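Local coordinates for putative fimbrial associated sortase-like protein (Corynebacterium diphtheriae, PDB 6BWE), which probably acts as a class C (pilin-polymerising) sortase, a membrane-bound transpeptidase expected to join pilin subunits through an acyl-thioester intermediate, represented here by the part containing its sortase domain, at residues Val21-Pro24 with Ala25-Asp28; Tyr61-Tyr64 with Leu65-Asn69. The protein carries 2 engineered substitutions. All blocks are in the same frame, centred on the assembly; numbering follows the deposited sequence.

Interaction 1. Residues Val21-Pro24 with Ala25-Asp28; sequences VDSP and AVRD
Ser23 and Val26 meet where the chain turns into helix 24-39, and their pairing illustrates how a serine hydroxyl can cap an amide of the first turn. Ser23 OG accepts from Val26 N at 3.2 Å in a nearly straight bond, and it gives its own proton to the carbonyl of Glu20, so two hydrogen bonds hold the hydroxyl. The side chain reaches the amide because OG sits between the backbone N and the carbonyl carbon (chi1 69°). In this tight part of the contact the methyl Val26 CG2 lies 3.3 Å from Ser23 OG, while the other branch, Val26 CG1, rests 3.5 Å from Val21 O. The first helical bonds follow directly, Arg27 N to Ser23 O at 2.9 Å and Asp28 N to Pro24 O at 2.8 Å.

The Asp22 and Arg27 side is looser. The extended Arg27 chain runs back past the cap, and Asp22 O lies over one face of the guanidinium, near its rim. The carboxylate and guanidinium planes are turned 56° apart, and the direct salt bridge from Asp22 OD1 to Arg27 NH2 is long, at 3.9 Å. A water in the guanidinium plane does more of the joining: it donates to Asp22 OD1 and accepts from Arg27 NE, 2.8 Å in each case. Val21 and Val26 also touch Pro70, which ties the turn to a neighbouring loop. Ser23 is a classic helix N-cap, followed by proline at the first helical position.

Interaction 2. Residues Tyr61-Tyr64 with Leu65-Asn69; sequences YLDY and LQQLN
Tyr61 and Leu65, one helical turn apart, form the apolar side of this helix end. Leu65 CG lies anti to its carbonyl carbon (chi1 -69°), which swings the two methyls back along the helix: CD1 and CD2 both come 3.7 Å from Tyr61 CE1, and CD2 also reaches Tyr64 CD2 at 4.0 Å. CD1 meets the Tyr61 ring obliquely. Tyr64 is further fixed from outside, its hydroxyl bonded to His107 and its ring packed edge-to-face with His94 and Tyr109.

The backbone bonds change in character toward the turn. Leu65 N reaches Tyr61 O at 3.0 Å and Gln66 N reaches Leu62 O at 3.2 Å, both in regular alpha-helical spacing, whereas Gln67 N turns to Tyr64 O, three residues back, with the donor well above the carbonyl plane. Gln66 N also bonds weakly to Asp63 O. A type II beta turn from Gln66 to Asn69 then takes the chain out of the helix, and Asn69 ND2 adds a weak bond to Leu65 O.

Polar side chains make their own links along the helix. Gln67 NE2 donates to Asp63 OD2 at 3.1 Å, approaching from above the carboxylate, with the two flat groups 50° apart; the bend at chi2 of Gln67 (-60°) folds its amide back to that oxygen. Gln66 NE2 makes a weak bond to Leu62 O. Asp63 and Gln67 both touch Tyr37 of helix 24-39, and Asp63 also packs on Pro60 of the second subunit.

Overall arrangement
Interactions 1 and 2 mark the start of one helix and the end of the next, in series along the chain: residues 21-28 lead into helix 24-39, and residues 61-69 carry the chain out of helix 59-66. Their centres are 17 Å apart and their nearest atoms about 6 Å, without touching. Helix 24-39 itself spans the gap, since Val30 meets Leu68 while Ala33 and Tyr37 meet Gln67; Pro70, just beyond interaction 2, touches Val26. Interaction 1 is a surface contact, interaction 2 is partly buried. Both lie away from the predicted catalytic residues His127 and Cys189, the latter found here as S-hydroxycysteine, and belong to the helical N-terminal part that precedes the sortase beta-barrel.

Interaction 1. Residues Val21-Pro24 with Ala25-Asp28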
ATOM      1  N   VAL A  21     -15.624 -22.432  14.988  1.00 31.15           N
ATOM      2  CA  VAL A  21     -14.681 -21.766  14.105  1.00 30.84           C
ATOM      3  C   VAL A  21     -14.691 -22.336  12.678  1.00 29.35           C
ATOM      4  O   VAL A  21     -14.552 -21.593  11.739  1.00 27.77           O
ATOM      5  CB  VAL A  21     -13.246 -21.759  14.702  1.00 33.26           C
ATOM      6  CG1 VAL A  21     -12.589 -23.117  14.667  1.00 34.00           C
ATOM      7  CG2 VAL A  21     -12.380 -20.792  13.963  1.00 34.49           C
ATOM      8  N   ASP A  22     -14.897 -23.647  12.545  1.00 28.82           N
ATOM      9  CA  ASP A  22     -14.929 -24.313  11.266  1.00 28.56           C
ATOM     10  C   ASP A  22     -16.303 -24.341  10.579  1.00 27.22           C
ATOM     11  O   ASP A  22     -16.451 -24.976   9.527  1.00 26.97           O
ATOM     12  CB  ASP A  22     -14.430 -25.744  11.447  1.00 31.57           C
ATOM     13  CG  ASP A  22     -12.985 -25.808  11.836  1.00 33.44           C
ATOM     14  OD1 ASP A  22     -12.218 -24.943  11.393  1.00 34.54           O
ATOM     15  OD2 ASP A  22     -12.606 -26.771  12.532  1.00 37.11           O
ATOM     16  N   SER A  23     -17.289 -23.650  11.126  1.00 26.14           N
ATOM     17  CA  SER A  23     -18.634 -23.630  10.541  1.00 26.44           C
ATOM     18  C   SER A  23     -18.632 -22.815   9.247  1.00 26.36           C
ATOM     19  O   SER A  23     -17.827 -21.880   9.120  1.00 25.32           O
ATOM     20  CB  SER A  23     -19.663 -23.056  11.522  1.00 26.14           C
ATOM     21  OG  SER A  23     -19.450 -21.671  11.725  1.00 25.91           O
ATOM     22  N   PRO A  24     -19.535 -23.155   8.291  1.00 26.98           N
ATOM     23  CA  PRO A  24     -19.692 -22.297   7.096  1.00 27.01           C
ATOM     24  C   PRO A  24     -20.007 -20.817   7.418  1.00 25.92           C
ATOM     25  O   PRO A  24     -19.455 -19.945   6.744  1.00 25.10           O
ATOM     26  CB  PRO A  24     -20.848 -22.953   6.322  1.00 28.34           C
ATOM     27  CG  PRO A  24     -20.897 -24.366   6.802  1.00 28.43           C
ATOM     28  CD  PRO A  24     -20.395 -24.366   8.224  1.00 28.20           C
ATOM     29  N   ALA A  25     -20.829 -20.550   8.441  1.00 25.48           N
ATOM     30  CA  ALA A  25     -21.180 -19.177   8.852  1.00 26.82           C
ATOM     31  C   ALA A  25     -19.927 -18.395   9.202  1.00 26.17           C
ATOM     32  O   ALA A  25     -19.738 -17.285   8.710  1.00 26.55           O
ATOM     33  CB  ALA A  25     -22.116 -19.155  10.048  1.00 27.58           C
ATOM     34  N   VAL A  26     -19.085 -18.986  10.053  1.00 25.83           N
ATOM     35  CA  VAL A  26     -17.858 -18.314  10.470  1.00 25.16           C
ATOM     36  C   VAL A  26     -16.890 -18.180   9.287  1.00 23.79           C
ATOM     37  O   VAL A  26     -16.396 -17.072   9.009  1.00 23.07           O
ATOM     38  CB  VAL A  26     -17.199 -18.986  11.703  1.00 25.64           C
ATOM     39  CG1 VAL A  26     -15.844 -18.346  12.021  1.00 26.08           C
ATOM     40  CG2 VAL A  26     -18.124 -18.872  12.905  1.00 27.02           C
ATOM     41  N   ARG A  27     -16.647 -19.268   8.573  1.00 23.24           N
ATOM     42  CA  ARG A  27     -15.723 -19.240   7.412  1.00 23.47           C
ATOM     43  C   ARG A  27     -16.154 -18.175   6.382  1.00 24.26           C
ATOM     44  O   ARG A  27     -15.326 -17.370   5.967  1.00 23.74           O
ATOM     45  CB  ARG A  27     -15.606 -20.594   6.731  1.00 22.77           C
ATOM     46  CG  ARG A  27     -14.752 -21.580   7.510  1.00 23.01           C
ATOM     47  CD  ARG A  27     -14.962 -23.000   7.050  1.00 23.59           C
ATOM     48  NE  ARG A  27     -13.861 -23.820   7.530  1.00 24.33           N
ATOM     49  CZ  ARG A  27     -13.653 -25.078   7.148  1.00 24.85           C
ATOM     50  NH1 ARG A  27     -14.499 -25.676   6.315  1.00 25.02           N
ATOM     51  NH2 ARG A  27     -12.610 -25.737   7.591  1.00 25.13           N
ATOM     52  N   ASP A  28     -17.440 -18.161   6.025  1.00 25.67           N
ATOM     53  CA  ASP A  28     -18.013 -17.123   5.121  1.00 28.01           C
ATOM     54  C   ASP A  28     -17.775 -15.704   5.617  1.00 26.46           C
ATOM     55  O   ASP A  28     -17.350 -14.854   4.840  1.00 25.42           O
ATOM     56  CB  ASP A  28     -19.510 -17.330   4.876  1.00 30.92           C
ATOM     57  CG  ASP A  28     -19.805 -18.534   4.005  1.00 35.66           C
ATOM     58  OD1 ASP A  28     -18.852 -19.113   3.427  1.00 39.57           O
ATOM     59  OD2 ASP A  28     -21.010 -18.896   3.901  1.00 39.91           O
TER
HETATM   60  O   HOH W   1     -11.865 -23.079   9.293  1.00 31.23           O

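Interaction 2. Residues Tyr61-Tyr64 with Leu65-Asn69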
ATOM      1  N   TYR A  61      -1.921  -2.549  10.883  1.00 22.19           N
ATOM      2  CA  TYR A  61      -1.229  -3.820  11.100  1.00 22.61           C
ATOM      3  C   TYR A  61      -2.018  -4.707  12.085  1.00 22.62           C
ATOM      4  O   TYR A  61      -2.176  -5.908  11.870  1.00 21.71           O
ATOM      5  CB  TYR A  61       0.235  -3.656  11.520  1.00 22.95           C
ATOM      6  CG  TYR A  61       1.031  -4.902  11.249  1.00 23.55           C
ATOM      7  CD1 TYR A  61       1.132  -5.919  12.215  1.00 23.65           C
ATOM      8  CD2 TYR A  61       1.656  -5.108  10.023  1.00 23.73           C
ATOM      9  CE1 TYR A  61       1.844  -7.066  11.976  1.00 24.04           C
ATOM     10  CE2 TYR A  61       2.385  -6.265   9.787  1.00 24.76           C
ATOM     11  CZ  TYR A  61       2.464  -7.242  10.769  1.00 24.80           C
ATOM     12  OH  TYR A  61       3.204  -8.388  10.556  1.00 25.27           O
ATOM     13  N   LEU A  62      -2.584  -4.079  13.102  1.00 23.69           N
ATOM     14  CA  LEU A  62      -3.441  -4.787  14.069  1.00 24.58           C
ATOM     15  C   LEU A  62      -4.668  -5.383  13.395  1.00 24.11           C
ATOM     16  O   LEU A  62      -5.066  -6.515  13.709  1.00 23.61           O
ATOM     17  CB  LEU A  62      -3.895  -3.857  15.206  1.00 25.84           C
ATOM     18  CG  LEU A  62      -2.762  -3.514  16.152  1.00 27.24           C
ATOM     19  CD1 LEU A  62      -3.218  -2.409  17.108  1.00 28.33           C
ATOM     20  CD2 LEU A  62      -2.242  -4.776  16.878  1.00 28.09           C
ATOM     21  N   ASP A  63      -5.270  -4.630  12.476  1.00 23.22           N
ATOM     22  CA  ASP A  63      -6.397  -5.151  11.724  1.00 23.27           C
ATOM     23  C   ASP A  63      -6.020  -6.312  10.810  1.00 21.36           C
ATOM     24  O   ASP A  63      -6.730  -7.323  10.763  1.00 20.59           O
ATOM     25  CB  ASP A  63      -7.072  -4.058  10.909  1.00 24.73           C
ATOM     26  CG  ASP A  63      -8.400  -4.498  10.375  1.00 26.09           C
ATOM     27  OD1 ASP A  63      -9.389  -4.550  11.166  1.00 27.90           O
ATOM     28  OD2 ASP A  63      -8.471  -4.819   9.171  1.00 25.93           O
ATOM     29  N   TYR A  64      -4.890  -6.171  10.129  1.00 20.21           N
ATOM     30  CA  TYR A  64      -4.292  -7.266   9.358  1.00 19.62           C
ATOM     31  C   TYR A  64      -4.198  -8.576  10.149  1.00 19.94           C
ATOM     32  O   TYR A  64      -4.606  -9.627   9.680  1.00 19.03           O
ATOM     33  CB  TYR A  64      -2.922  -6.837   8.893  1.00 19.42           C
ATOM     34  CG  TYR A  64      -2.062  -7.854   8.261  1.00 18.69           C
ATOM     35  CD1 TYR A  64      -2.371  -8.389   6.999  1.00 18.90           C
ATOM     36  CD2 TYR A  64      -0.843  -8.196   8.843  1.00 19.13           C
ATOM     37  CE1 TYR A  64      -1.490  -9.277   6.388  1.00 18.99           C
ATOM     38  CE2 TYR A  64       0.029  -9.059   8.260  1.00 18.66           C
ATOM     39  CZ  TYR A  64      -0.301  -9.640   7.057  1.00 18.60           C
ATOM     40  OH  TYR A  64       0.620 -10.492   6.473  1.00 19.28           O
ATOM     41  N   LEU A  65      -3.679  -8.470  11.364  1.00 19.97           N
ATOM     42  CA  LEU A  65      -3.474  -9.634  12.205  1.00 20.85           C
ATOM     43  C   LEU A  65      -4.768 -10.283  12.668  1.00 22.11           C
ATOM     44  O   LEU A  65      -4.774 -11.488  12.899  1.00 22.15           O
ATOM     45  CB  LEU A  65      -2.615  -9.251  13.406  1.00 21.58           C
ATOM     46  CG  LEU A  65      -1.162  -8.909  13.094  1.00 21.89           C
ATOM     47  CD1 LEU A  65      -0.466  -8.535  14.391  1.00 22.63           C
ATOM     48  CD2 LEU A  65      -0.403 -10.002  12.359  1.00 22.60           C
ATOM     49  N   GLN A  66      -5.847  -9.512  12.777  1.00 22.19           N
ATOM     50  CA  GLN A  66      -7.169 -10.075  13.057  1.00 24.71           C
ATOM     51  C   GLN A  66      -7.771 -10.835  11.865  1.00 22.91           C
ATOM     52  O   GLN A  66      -8.704 -11.628  12.039  1.00 23.07           O
ATOM     53  CB  GLN A  66      -8.122  -8.954  13.483  1.00 27.42           C
ATOM     54  CG  GLN A  66      -7.691  -8.240  14.735  1.00 31.55           C
ATOM     55  CD  GLN A  66      -8.679  -7.138  15.071  1.00 36.90           C
ATOM     56  OE1 GLN A  66      -9.865  -7.412  15.262  1.00 43.46           O
ATOM     57  NE2 GLN A  66      -8.218  -5.900  15.097  1.00 40.23           N
ATOM     58  N   GLN A  67      -7.264 -10.603  10.644  1.00 20.61           N
ATOM     59  CA  GLN A  67      -7.889 -11.229   9.471  1.00 20.64           C
ATOM     60  C   GLN A  67      -7.436 -12.683   9.389  1.00 20.32           C
ATOM     61  O   GLN A  67      -6.310 -13.015   9.773  1.00 21.56           O
ATOM     62  CB  GLN A  67      -7.556 -10.513   8.190  1.00 20.33           C
ATOM     63  CG  GLN A  67      -7.943  -9.026   8.185  1.00 20.03           C
ATOM     64  CD  GLN A  67      -9.430  -8.783   8.398  1.00 20.66           C
ATOM     65  OE1 GLN A  67     -10.277  -9.599   7.986  1.00 21.03           O
ATOM     66  NE2 GLN A  67      -9.771  -7.617   8.985  1.00 21.59           N
ATOM     67  N   LEU A  68      -8.313 -13.514   8.857  1.00 19.96           N
ATOM     68  CA  LEU A  68      -8.103 -14.935   8.722  1.00 20.13           C
ATOM     69  C   LEU A  68      -7.735 -15.593  10.056  1.00 20.22           C
ATOM     70  O   LEU A  68      -6.942 -16.532  10.090  1.00 20.91           O
ATOM     71  CB  LEU A  68      -7.086 -15.242   7.620  1.00 19.93           C
ATOM     72  CG  LEU A  68      -7.416 -14.665   6.236  1.00 20.05           C
ATOM     73  CD1 LEU A  68      -6.297 -14.943   5.275  1.00 20.11           C
ATOM     74  CD2 LEU A  68      -8.708 -15.231   5.708  1.00 20.16           C
ATOM     75  N   ASN A  69      -8.343 -15.120  11.136  1.00 20.53           N
ATOM     76  CA  ASN A  69      -7.974 -15.557  12.492  1.00 21.04           C
ATOM     77  C   ASN A  69      -9.156 -15.422  13.441  1.00 21.38           C
ATOM     78  O   ASN A  69      -9.082 -14.717  14.467  1.00 20.36           O
ATOM     79  CB  ASN A  69      -6.806 -14.711  12.929  1.00 21.69           C
ATOM     80  CG  ASN A  69      -6.252 -15.060  14.290  1.00 22.80           C
ATOM     81  OD1 ASN A  69      -6.435 -16.165  14.807  1.00 24.04           O
ATOM     82  ND2 ASN A  69      -5.504 -14.092  14.865  1.00 23.89           N
TER